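PDB 7DG2: MAGE domain-containing protein, which probably pairs, as the Nse3-type MAGE subunit, with Nse1 to bind and shape the Nse4 protein within the DNA-binding Smc5/6 complex. Local coordinates for residues 25-29 and 151-155; 106-110 and 170-174; 118-122 and 142-147. All blocks are in the same frame, centred on the assembly; numbering follows the deposited sequence.

Interaction 1 of 3, residues 25-29 and 151-155; sequences QKKLP and VKQKY
Gln153, Lys27 and Pro29 carry most of this contact between the irregular segment 25-29, just after helix 6-23, and segment 151-155, where helix 142-152 gives way to a turn. Leu28 lies across from Gln153, their CA atoms 4.9 Å apart. Gln153 (chi1 m, chi2 t) sends NE2 to Lys26 O, a 3.0 Å hydrogen bond, while its CA approaches Lys27 O at 3.4 Å in a CA-H...O contact. Lys27 has positive phi (57°) and packs CB 3.8 Å from Gln153 NE2; its ammonium leads away, to a salt bridge with Asp24 of the same chain and a hydrogen bond to Thr65 O of the Nse4 chain. Pro29, in polyproline II conformation (phi -61°, psi 161°), sets CD 3.5 Å from Lys152 O and CG 3.5 Å from Lys154 CG. Lys154 closes a Schellman motif, with phi 66° and its N bonded to Val151 O at 2.9 Å. The contact joins the N- and C-terminal halves of the MAGE homology domain. Its chemistry, largely side chain against backbone carbonyl plus aliphatic packing, depends on main-chain shape more than on paired charges.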
ATOM      1  N   GLN B  25       4.329  -5.500  -5.210  1.00 13.02           N
ATOM      2  CA  GLN B  25       4.348  -4.370  -4.280  1.00 14.60           C
ATOM      3  C   GLN B  25       4.856  -3.084  -4.917  1.00 15.40           C
ATOM      4  O   GLN B  25       4.414  -1.995  -4.529  1.00 16.03           O
ATOM      5  CB  GLN B  25       5.185  -4.693  -3.041  1.00 15.36           C
ATOM      6  CG  GLN B  25       4.469  -5.585  -2.027  1.00 12.82           C
ATOM      7  CD  GLN B  25       5.344  -5.907  -0.832  1.00 17.28           C
ATOM      8  OE1 GLN B  25       6.572  -5.850  -0.923  1.00 17.46           O
ATOM      9  NE2 GLN B  25       4.721  -6.253   0.290  1.00 15.61           N
ATOM     10  N   LYS B  26       5.808  -3.170  -5.849  1.00 13.60           N
ATOM     11  CA  LYS B  26       6.327  -1.978  -6.515  1.00 17.42           C
ATOM     12  C   LYS B  26       5.986  -1.951  -7.999  1.00 16.73           C
ATOM     13  O   LYS B  26       6.630  -1.228  -8.774  1.00 16.64           O
ATOM     14  CB  LYS B  26       7.837  -1.856  -6.299  1.00 20.53           C
ATOM     15  CG  LYS B  26       8.189  -1.629  -4.826  1.00 23.05           C
ATOM     16  CD  LYS B  26       9.636  -1.204  -4.641  1.00 29.11           C
ATOM     17  CE  LYS B  26       9.964  -1.026  -3.161  1.00 29.46           C
ATOM     18  NZ  LYS B  26       9.157   0.037  -2.520  1.00 34.80           N
ATOM     19  N   LYS B  27       4.961  -2.717  -8.400  1.00 14.85           N
ATOM     20  CA  LYS B  27       4.455  -2.751  -9.773  1.00 16.25           C
ATOM     21  C   LYS B  27       5.544  -3.131 -10.774  1.00 14.95           C
ATOM     22  O   LYS B  27       5.511  -2.714 -11.934  1.00 16.79           O
ATOM     23  CB  LYS B  27       3.792  -1.426 -10.165  1.00 16.02           C
ATOM     24  CG  LYS B  27       2.570  -1.076  -9.304  1.00 16.11           C
ATOM     25  CD  LYS B  27       1.505  -2.153  -9.398  1.00 15.38           C
ATOM     26  CE  LYS B  27       0.332  -1.845  -8.454  1.00 13.79           C
ATOM     27  NZ  LYS B  27      -0.770  -2.850  -8.584  1.00 15.90           N
ATOM     28  N   LEU B  28       6.515  -3.927 -10.332  1.00 16.22           N
ATOM     29  CA  LEU B  28       7.394  -4.576 -11.297  1.00 16.78           C
ATOM     30  C   LEU B  28       6.704  -5.821 -11.856  1.00 16.73           C
ATOM     31  O   LEU B  28       6.099  -6.587 -11.100  1.00 17.12           O
ATOM     32  CB  LEU B  28       8.723  -4.961 -10.643  1.00 15.34           C
ATOM     33  CG  LEU B  28       9.515  -3.798 -10.054  1.00 19.31           C
ATOM     34  CD1 LEU B  28      10.834  -4.284  -9.444  1.00 20.09           C
ATOM     35  CD2 LEU B  28       9.752  -2.738 -11.123  1.00 22.83           C
ATOM     36  N   PRO B  29       6.751  -6.045 -13.163  1.00 17.48           N
ATOM     37  CA  PRO B  29       6.096  -7.237 -13.713  1.00 18.17           C
ATOM     38  C   PRO B  29       6.701  -8.513 -13.150  1.00 16.71           C
ATOM     39  O   PRO B  29       7.810  -8.529 -12.613  1.00 16.64           O
ATOM     40  CB  PRO B  29       6.334  -7.116 -15.222  1.00 22.19           C
ATOM     41  CG  PRO B  29       6.513  -5.638 -15.445  1.00 24.85           C
ATOM     42  CD  PRO B  29       7.251  -5.146 -14.221  1.00 19.37           C
ATOM     43  N   VAL B 151       9.633   3.317 -16.193  1.00 17.75           N
ATOM     44  CA  VAL B 151      10.044   2.443 -17.282  1.00 18.14           C
ATOM     45  C   VAL B 151      10.147   0.994 -16.813  1.00 17.51           C
ATOM     46  O   VAL B 151       9.686   0.076 -17.509  1.00 19.73           O
ATOM     47  CB  VAL B 151      11.365   2.964 -17.885  1.00 17.70           C
ATOM     48  CG1 VAL B 151      11.872   2.014 -18.941  1.00 21.02           C
ATOM     49  CG2 VAL B 151      11.126   4.327 -18.509  1.00 19.57           C
ATOM     50  N   LYS B 152      10.718   0.769 -15.623  1.00 20.12           N
ATOM     51  CA  LYS B 152      10.806  -0.586 -15.082  1.00 19.83           C
ATOM     52  C   LYS B 152       9.434  -1.140 -14.717  1.00 20.38           C
ATOM     53  O   LYS B 152       9.228  -2.359 -14.747  1.00 18.37           O
ATOM     54  CB  LYS B 152      11.728  -0.600 -13.869  1.00 21.74           C
ATOM     55  CG  LYS B 152      13.192  -0.374 -14.235  1.00 28.20           C
ATOM     56  CD  LYS B 152      13.910   0.429 -13.175  1.00 35.10           C
ATOM     57  CE  LYS B 152      13.816  -0.226 -11.815  1.00 37.15           C
ATOM     58  NZ  LYS B 152      14.419   0.652 -10.761  1.00 49.23           N
ATOM     59  N   GLN B 153       8.490  -0.266 -14.384  1.00 19.40           N
ATOM     60  CA  GLN B 153       7.107  -0.687 -14.182  1.00 15.23           C
ATOM     61  C   GLN B 153       6.386  -0.964 -15.491  1.00 17.55           C
ATOM     62  O   GLN B 153       5.260  -1.484 -15.463  1.00 17.71           O
ATOM     63  CB  GLN B 153       6.364   0.384 -13.378  1.00 15.97           C
ATOM     64  CG  GLN B 153       6.882   0.502 -11.947  1.00 16.41           C
ATOM     65  CD  GLN B 153       6.279   1.691 -11.199  1.00 18.65           C
ATOM     66  OE1 GLN B 153       5.955   2.723 -11.797  1.00 18.86           O
ATOM     67  NE2 GLN B 153       6.126   1.548  -9.888  1.00 20.76           N
ATOM     68  N   LYS B 154       7.015  -0.652 -16.634  1.00 18.86           N
ATOM     69  CA  LYS B 154       6.439  -0.795 -17.972  1.00 16.75           C
ATOM     70  C   LYS B 154       5.264   0.147 -18.216  1.00 16.65           C
ATOM     71  O   LYS B 154       4.442  -0.112 -19.101  1.00 19.50           O
ATOM     72  CB  LYS B 154       6.000  -2.232 -18.271  1.00 20.39           C
ATOM     73  CG  LYS B 154       7.061  -3.275 -17.992  1.00 25.54           C
ATOM     74  CD  LYS B 154       8.286  -3.053 -18.822  1.00 26.54           C
ATOM     75  CE  LYS B 154       9.124  -4.328 -18.850  1.00 34.77           C
ATOM     76  NZ  LYS B 154      10.376  -4.128 -19.621  1.00 30.11           N
ATOM     77  N   TYR B 155       5.168   1.243 -17.457  1.00 17.65           N
ATOM     78  CA  TYR B 155       4.214   2.285 -17.826  1.00 18.34           C
ATOM     79  C   TYR B 155       4.682   3.052 -19.051  1.00 17.93           C
ATOM     80  O   TYR B 155       3.860   3.498 -19.852  1.00 18.72           O
ATOM     81  CB  TYR B 155       4.001   3.265 -16.677  1.00 17.61           C
ATOM     82  CG  TYR B 155       3.050   2.793 -15.606  1.00 17.67           C
ATOM     83  CD1 TYR B 155       1.728   2.497 -15.909  1.00 16.33           C
ATOM     84  CD2 TYR B 155       3.466   2.700 -14.279  1.00 18.39           C
ATOM     85  CE1 TYR B 155       0.838   2.096 -14.916  1.00 18.02           C
ATOM     86  CE2 TYR B 155       2.601   2.290 -13.289  1.00 17.78           C
ATOM     87  CZ  TYR B 155       1.292   2.002 -13.608  1.00 19.27           C
ATOM     88  OH  TYR B 155       0.444   1.586 -12.607  1.00 21.31           O
TER

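Interaction 2 of 3, residues 106-110 and 170-174; sequences LSLIF and EFRWG
Trp173 lays its indole against Leu106, whose CD2 sits over the face of the five-membered ring, 3.5 Å from its centroid and 15° off the normal, a CH-pi contact. From the same ring NE1 donates to Leu106 O at 3.0 Å; that carbonyl also accepts the helical bond from Phe110 N (3.0 Å). Trp173 takes chi1 m with chi2 at 25°, which swings the indole to the helix. Segment 106-110 is regular helix and 170-173 extended strand, their axes 8.2 Å apart and nearly perpendicular (crossing -97°): a helix laid across a strand of the small antiparallel sheet, as in the C-terminal winged-helix half of a MAGE homology domain. The nearest CA pairs are Leu106-Trp173 (6.6 Å) and Ile109-Arg172 (6.4 Å). Ile109 (m, t) fills the angle between helix and strand, CG2 3.6 Å from Trp173 CD1 and CD1 3.7 Å from Phe171 CB, while Phe110 CB meets Trp173 CZ2 at 3.8 Å. Strand 156-160 brings Leu156 onto Leu106 and Ile109, and helix 183-193 covers Trp173 with Val186.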
ATOM      1  N   LEU B 106       1.474  10.372 -20.213  1.00 17.25           N
ATOM      2  CA  LEU B 106       0.754   9.530 -21.169  1.00 17.54           C
ATOM      3  C   LEU B 106      -0.114  10.374 -22.091  1.00 17.96           C
ATOM      4  O   LEU B 106      -0.289  10.045 -23.270  1.00 18.60           O
ATOM      5  CB  LEU B 106      -0.121   8.507 -20.435  1.00 15.84           C
ATOM      6  CG  LEU B 106       0.599   7.412 -19.629  1.00 16.76           C
ATOM      7  CD1 LEU B 106      -0.423   6.587 -18.847  1.00 15.55           C
ATOM      8  CD2 LEU B 106       1.396   6.501 -20.544  1.00 17.04           C
ATOM      9  N   SER B 107      -0.701  11.441 -21.548  1.00 18.39           N
ATOM     10  CA  SER B 107      -1.561  12.314 -22.337  1.00 20.01           C
ATOM     11  C   SER B 107      -0.786  12.955 -23.477  1.00 20.40           C
ATOM     12  O   SER B 107      -1.231  12.928 -24.629  1.00 22.09           O
ATOM     13  CB  SER B 107      -2.187  13.392 -21.450  1.00 19.11           C
ATOM     14  OG  SER B 107      -3.115  12.830 -20.525  1.00 20.42           O
ATOM     15  N   LEU B 108       0.381  13.529 -23.175  1.00 21.02           N
ATOM     16  CA  LEU B 108       1.169  14.182 -24.219  1.00 20.24           C
ATOM     17  C   LEU B 108       1.555  13.186 -25.302  1.00 23.51           C
ATOM     18  O   LEU B 108       1.404  13.456 -26.500  1.00 22.87           O
ATOM     19  CB  LEU B 108       2.411  14.839 -23.612  1.00 21.29           C
ATOM     20  CG  LEU B 108       3.290  15.565 -24.646  1.00 25.94           C
ATOM     21  CD1 LEU B 108       2.527  16.730 -25.245  1.00 26.16           C
ATOM     22  CD2 LEU B 108       4.624  16.035 -24.051  1.00 21.89           C
ATOM     23  N   ILE B 109       2.022  12.010 -24.892  1.00 20.69           N
ATOM     24  CA  ILE B 109       2.449  10.997 -25.851  1.00 21.31           C
ATOM     25  C   ILE B 109       1.303  10.629 -26.780  1.00 22.31           C
ATOM     26  O   ILE B 109       1.439  10.655 -28.006  1.00 22.89           O
ATOM     27  CB  ILE B 109       2.986   9.762 -25.110  1.00 17.80           C
ATOM     28  CG1 ILE B 109       4.253  10.102 -24.323  1.00 20.44           C
ATOM     29  CG2 ILE B 109       3.192   8.601 -26.089  1.00 20.94           C
ATOM     30  CD1 ILE B 109       4.680   8.974 -23.389  1.00 19.32           C
ATOM     31  N   PHE B 110       0.151  10.283 -26.209  1.00 19.67           N
ATOM     32  CA  PHE B 110      -0.982   9.863 -27.022  1.00 19.23           C
ATOM     33  C   PHE B 110      -1.493  11.001 -27.901  1.00 22.52           C
ATOM     34  O   PHE B 110      -1.753  10.804 -29.095  1.00 23.00           O
ATOM     35  CB  PHE B 110      -2.092   9.328 -26.108  1.00 20.78           C
ATOM     36  CG  PHE B 110      -3.446   9.279 -26.760  1.00 19.72           C
ATOM     37  CD1 PHE B 110      -3.690   8.423 -27.823  1.00 21.85           C
ATOM     38  CD2 PHE B 110      -4.475  10.096 -26.305  1.00 19.77           C
ATOM     39  CE1 PHE B 110      -4.946   8.382 -28.437  1.00 23.73           C
ATOM     40  CE2 PHE B 110      -5.730  10.060 -26.906  1.00 20.57           C
ATOM     41  CZ  PHE B 110      -5.961   9.196 -27.976  1.00 22.52           C
ATOM     42  N   GLU B 170      13.241   9.200 -26.829  1.00 29.36           N
ATOM     43  CA  GLU B 170      11.821   9.463 -26.998  1.00 27.06           C
ATOM     44  C   GLU B 170      11.015   8.459 -26.181  1.00 26.55           C
ATOM     45  O   GLU B 170      11.490   7.373 -25.839  1.00 26.92           O
ATOM     46  CB  GLU B 170      11.406   9.402 -28.471  1.00 28.71           C
ATOM     47  CG  GLU B 170      11.687   8.066 -29.127  1.00 33.54           C
ATOM     48  CD  GLU B 170      11.617   8.142 -30.638  1.00 38.75           C
ATOM     49  OE1 GLU B 170      11.430   9.258 -31.170  1.00 40.65           O
ATOM     50  OE2 GLU B 170      11.746   7.085 -31.288  1.00 47.55           O
ATOM     51  N   PHE B 171       9.778   8.838 -25.879  1.00 27.05           N
ATOM     52  CA  PHE B 171       8.909   8.061 -25.009  1.00 26.48           C
ATOM     53  C   PHE B 171       7.715   7.517 -25.778  1.00 24.42           C
ATOM     54  O   PHE B 171       7.150   8.202 -26.638  1.00 24.15           O
ATOM     55  CB  PHE B 171       8.386   8.918 -23.863  1.00 26.10           C
ATOM     56  CG  PHE B 171       9.379   9.201 -22.782  1.00 29.63           C
ATOM     57  CD1 PHE B 171       9.534   8.321 -21.721  1.00 27.59           C
ATOM     58  CD2 PHE B 171      10.098  10.389 -22.775  1.00 30.19           C
ATOM     59  CE1 PHE B 171      10.405   8.611 -20.688  1.00 30.68           C
ATOM     60  CE2 PHE B 171      10.965  10.685 -21.743  1.00 31.13           C
ATOM     61  CZ  PHE B 171      11.127   9.794 -20.708  1.00 31.83           C
ATOM     62  N   ARG B 172       7.312   6.291 -25.441  1.00 20.45           N
ATOM     63  CA  ARG B 172       6.040   5.724 -25.868  1.00 19.95           C
ATOM     64  C   ARG B 172       5.340   5.158 -24.637  1.00 19.43           C
ATOM     65  O   ARG B 172       5.950   5.003 -23.576  1.00 19.48           O
ATOM     66  CB  ARG B 172       6.234   4.614 -26.915  1.00 26.84           C
ATOM     67  CG  ARG B 172       7.105   5.000 -28.105  1.00 28.21           C
ATOM     68  CD  ARG B 172       7.156   3.867 -29.130  1.00 29.99           C
ATOM     69  NE  ARG B 172       5.821   3.539 -29.626  1.00 36.91           N
ATOM     70  CZ  ARG B 172       5.246   4.134 -30.668  1.00 38.28           C
ATOM     71  NH1 ARG B 172       5.899   5.087 -31.323  1.00 36.27           N
ATOM     72  NH2 ARG B 172       4.022   3.784 -31.056  1.00 32.03           N
ATOM     73  N   TRP B 173       4.053   4.837 -24.783  1.00 22.02           N
ATOM     74  CA  TRP B 173       3.379   4.062 -23.745  1.00 20.73           C
ATOM     75  C   TRP B 173       4.035   2.696 -23.596  1.00 22.63           C
ATOM     76  O   TRP B 173       4.380   2.045 -24.591  1.00 22.72           O
ATOM     77  CB  TRP B 173       1.904   3.839 -24.084  1.00 19.12           C
ATOM     78  CG  TRP B 173       0.991   5.008 -23.944  1.00 18.65           C
ATOM     79  CD1 TRP B 173       1.313   6.330 -23.999  1.00 17.85           C
ATOM     80  CD2 TRP B 173      -0.426   4.940 -23.750  1.00 18.25           C
ATOM     81  NE1 TRP B 173       0.173   7.099 -23.844  1.00 16.80           N
ATOM     82  CE2 TRP B 173      -0.905   6.265 -23.686  1.00 19.62           C
ATOM     83  CE3 TRP B 173      -1.336   3.883 -23.615  1.00 19.72           C
ATOM     84  CZ2 TRP B 173      -2.256   6.565 -23.487  1.00 18.88           C
ATOM     85  CZ3 TRP B 173      -2.685   4.184 -23.418  1.00 20.96           C
ATOM     86  CH2 TRP B 173      -3.129   5.515 -23.362  1.00 17.18           C
ATOM     87  N   GLY B 174       4.172   2.242 -22.334  1.00 21.24           N
ATOM     88  CA  GLY B 174       4.594   0.886 -22.055  1.00 21.00           C
ATOM     89  C   GLY B 174       3.430  -0.104 -21.980  1.00 21.81           C
ATOM     90  O   GLY B 174       2.260   0.275 -21.964  1.00 19.72           O
TER

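Interaction 3 of 3, residues 118-122 and 142-147; sequences ESAIW and VKKLVT
One carboxylate oxygen, Glu118 OE2, gathers the polar part of this contact. It forms a salt bridge with Lys143 NZ at 2.8 Å, and within its own helix it accepts a 3.0 Å hydrogen bond from Trp122 NE1, one turn further on. The other oxygen, OE1, is bonded to Tyr158 of strand 156-160, so the buried carboxylate is well satisfied. Glu118 is extended (chi1 t, chi2 t), and Lys143 reaches it with chi1 t, chi2 p and the rest of the chain trans. On the second helix, Thr147 (chi1 p) turns OG1 back to Lys143 O at 2.6 Å and leaves CG2 for packing, 3.8 Å from Glu118 OE2.

Beside the ion pair the indole of Trp122 (chi1 m, chi2 119°) bridges the gap between the helices. Its CH2 lies 3.7 Å from Val142 O, which meets the ring at its edge, and 4.0 Å from Val146 CB; CZ3 is 4.0 Å from Val142 CG1, and CZ2 is 4.2 Å from Lys143 CD.

Both segments are helical, 142-147 widening to a pi-type turn at 145-147. The axes stay 12.8 Å apart at 126°, with Glu118 opposite Thr147 (CA atoms 9.3 Å apart) and Trp122 opposite Lys143 (9.4 Å). That spacing is too wide for the two backbones to touch each other, so long side chains span it. Phe171 of strand 169-173 and Ile105 of helix 94-111 close the inner side. Helices packed beside a small antiparallel sheet fit the C-terminal winged-helix half of a MAGE homology domain, consistent with the family's place in the helix-turn-helix clan.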
ATOM      1  N   GLU B 118      11.836  13.129 -25.511  1.00 28.54           N
ATOM      2  CA  GLU B 118      12.114  13.463 -24.117  1.00 30.99           C
ATOM      3  C   GLU B 118      12.117  14.971 -23.905  1.00 33.44           C
ATOM      4  O   GLU B 118      11.601  15.465 -22.895  1.00 27.94           O
ATOM      5  CB  GLU B 118      13.446  12.856 -23.661  1.00 26.05           C
ATOM      6  CG  GLU B 118      13.780  13.203 -22.211  1.00 32.05           C
ATOM      7  CD  GLU B 118      14.898  12.363 -21.608  1.00 33.33           C
ATOM      8  OE1 GLU B 118      15.617  11.678 -22.369  1.00 35.66           O
ATOM      9  OE2 GLU B 118      15.054  12.389 -20.362  1.00 32.18           O
ATOM     10  N   SER B 119      12.673  15.725 -24.862  1.00 34.01           N
ATOM     11  CA  SER B 119      12.729  17.175 -24.708  1.00 31.42           C
ATOM     12  C   SER B 119      11.333  17.778 -24.622  1.00 30.14           C
ATOM     13  O   SER B 119      11.095  18.707 -23.839  1.00 33.86           O
ATOM     14  CB  SER B 119      13.521  17.800 -25.860  1.00 31.82           C
ATOM     15  OG  SER B 119      12.989  17.450 -27.132  1.00 35.02           O
ATOM     16  N   ALA B 120      10.389  17.257 -25.412  1.00 31.25           N
ATOM     17  CA  ALA B 120       9.024  17.764 -25.355  1.00 32.11           C
ATOM     18  C   ALA B 120       8.377  17.480 -24.006  1.00 30.07           C
ATOM     19  O   ALA B 120       7.593  18.294 -23.514  1.00 28.20           O
ATOM     20  CB  ALA B 120       8.193  17.158 -26.483  1.00 30.02           C
ATOM     21  N   ILE B 121       8.696  16.340 -23.396  1.00 28.02           N
ATOM     22  CA  ILE B 121       8.106  16.007 -22.105  1.00 30.55           C
ATOM     23  C   ILE B 121       8.629  16.942 -21.016  1.00 27.47           C
ATOM     24  O   ILE B 121       7.855  17.475 -20.212  1.00 25.18           O
ATOM     25  CB  ILE B 121       8.353  14.522 -21.779  1.00 27.55           C
ATOM     26  CG1 ILE B 121       7.419  13.668 -22.639  1.00 31.45           C
ATOM     27  CG2 ILE B 121       8.188  14.252 -20.285  1.00 28.21           C
ATOM     28  CD1 ILE B 121       7.453  12.205 -22.339  1.00 37.78           C
ATOM     29  N   TRP B 122       9.946  17.173 -20.970  1.00 26.12           N
ATOM     30  CA  TRP B 122      10.446  18.081 -19.940  1.00 26.18           C
ATOM     31  C   TRP B 122      10.011  19.518 -20.192  1.00 25.24           C
ATOM     32  O   TRP B 122       9.802  20.275 -19.240  1.00 27.76           O
ATOM     33  CB  TRP B 122      11.968  17.988 -19.830  1.00 28.39           C
ATOM     34  CG  TRP B 122      12.405  16.652 -19.361  1.00 27.06           C
ATOM     35  CD1 TRP B 122      13.192  15.764 -20.038  1.00 28.27           C
ATOM     36  CD2 TRP B 122      12.044  16.011 -18.128  1.00 25.85           C
ATOM     37  NE1 TRP B 122      13.361  14.622 -19.295  1.00 28.51           N
ATOM     38  CE2 TRP B 122      12.667  14.747 -18.119  1.00 27.47           C
ATOM     39  CE3 TRP B 122      11.266  16.388 -17.027  1.00 28.17           C
ATOM     40  CZ2 TRP B 122      12.543  13.856 -17.051  1.00 26.83           C
ATOM     41  CZ3 TRP B 122      11.139  15.495 -15.962  1.00 26.62           C
ATOM     42  CH2 TRP B 122      11.772  14.244 -15.989  1.00 25.95           C
ATOM     43  N   VAL B 142      12.901  13.516 -10.111  1.00 27.22           N
ATOM     44  CA  VAL B 142      11.879  13.289 -11.134  1.00 27.55           C
ATOM     45  C   VAL B 142      12.478  12.668 -12.387  1.00 26.94           C
ATOM     46  O   VAL B 142      11.790  11.935 -13.114  1.00 23.60           O
ATOM     47  CB  VAL B 142      11.147  14.603 -11.463  1.00 27.60           C
ATOM     48  CG1 VAL B 142       9.960  14.321 -12.373  1.00 24.67           C
ATOM     49  CG2 VAL B 142      10.691  15.296 -10.192  1.00 30.29           C
ATOM     50  N   LYS B 143      13.750  12.958 -12.676  1.00 25.22           N
ATOM     51  CA  LYS B 143      14.443  12.278 -13.761  1.00 28.11           C
ATOM     52  C   LYS B 143      14.431  10.769 -13.549  1.00 26.92           C
ATOM     53  O   LYS B 143      14.156  10.001 -14.478  1.00 25.52           O
ATOM     54  CB  LYS B 143      15.883  12.791 -13.867  1.00 26.85           C
ATOM     55  CG  LYS B 143      16.731  12.037 -14.875  1.00 30.67           C
ATOM     56  CD  LYS B 143      16.422  12.442 -16.307  1.00 33.30           C
ATOM     57  CE  LYS B 143      17.514  11.949 -17.247  1.00 36.73           C
ATOM     58  NZ  LYS B 143      17.297  12.385 -18.648  1.00 36.19           N
ATOM     59  N   LYS B 144      14.729  10.329 -12.325  1.00 23.58           N
ATOM     60  CA  LYS B 144      14.726   8.898 -12.042  1.00 27.80           C
ATOM     61  C   LYS B 144      13.308   8.336 -12.033  1.00 23.35           C
ATOM     62  O   LYS B 144      13.078   7.214 -12.500  1.00 25.27           O
ATOM     63  CB  LYS B 144      15.419   8.625 -10.710  1.00 30.45           C
ATOM     64  CG  LYS B 144      15.682   7.152 -10.454  1.00 37.78           C
ATOM     65  CD  LYS B 144      16.775   6.951  -9.416  1.00 40.13           C
ATOM     66  CE  LYS B 144      16.402   7.591  -8.101  1.00 47.38           C
ATOM     67  NZ  LYS B 144      15.097   7.079  -7.598  1.00 47.12           N
ATOM     68  N   LEU B 145      12.348   9.089 -11.490  1.00 24.76           N
ATOM     69  CA  LEU B 145      10.962   8.621 -11.481  1.00 23.63           C
ATOM     70  C   LEU B 145      10.462   8.369 -12.896  1.00 22.40           C
ATOM     71  O   LEU B 145       9.863   7.322 -13.176  1.00 21.82           O
ATOM     72  CB  LEU B 145      10.067   9.640 -10.769  1.00 21.55           C
ATOM     73  CG  LEU B 145       8.563   9.342 -10.795  1.00 20.59           C
ATOM     74  CD1 LEU B 145       8.292   8.015 -10.105  1.00 24.74           C
ATOM     75  CD2 LEU B 145       7.777  10.470 -10.131  1.00 22.48           C
ATOM     76  N   VAL B 146      10.717   9.313 -13.808  1.00 20.75           N
ATOM     77  CA  VAL B 146      10.147   9.236 -15.153  1.00 19.78           C
ATOM     78  C   VAL B 146      10.935   8.290 -16.056  1.00 23.79           C
ATOM     79  O   VAL B 146      10.342   7.508 -16.809  1.00 21.89           O
ATOM     80  CB  VAL B 146      10.040  10.647 -15.760  1.00 21.74           C
ATOM     81  CG1 VAL B 146       9.603  10.558 -17.207  1.00 21.48           C
ATOM     82  CG2 VAL B 146       9.052  11.502 -14.950  1.00 23.18           C
ATOM     83  N   THR B 147      12.273   8.340 -16.021  1.00 21.76           N
ATOM     84  CA  THR B 147      13.073   7.559 -16.961  1.00 21.43           C
ATOM     85  C   THR B 147      13.476   6.188 -16.435  1.00 22.84           C
ATOM     86  O   THR B 147      13.937   5.355 -17.224  1.00 23.92           O
ATOM     87  CB  THR B 147      14.353   8.319 -17.365  1.00 23.87           C
ATOM     88  OG1 THR B 147      15.238   8.419 -16.239  1.00 27.00           O
ATOM     89  CG2 THR B 147      14.006   9.704 -17.866  1.00 28.62           C
TER

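All three contacts lie within the MAGE homology domain. Interactions 2 and 3 are neighbours, their centres 11 Å apart, in the core around helix 94-111 and strand 169-173: Phe171 packs on Ile121, Glu118 and Val146. Interaction 1 is about 16 Å from the centre of each; it shares helix 142-152 with interaction 3 and meets interaction 2 where Tyr155 O approaches Gly174 N at 2.8 Å, a probable hydrogen bond. Along the chain, interactions 1 and 2 interleave, and interaction 3 falls between the segments of both. Segment 151-155 thus brings the C-terminal core into contact with the loop after helix 6-23, and Nse4 residues reach both interaction 1 and interaction 2.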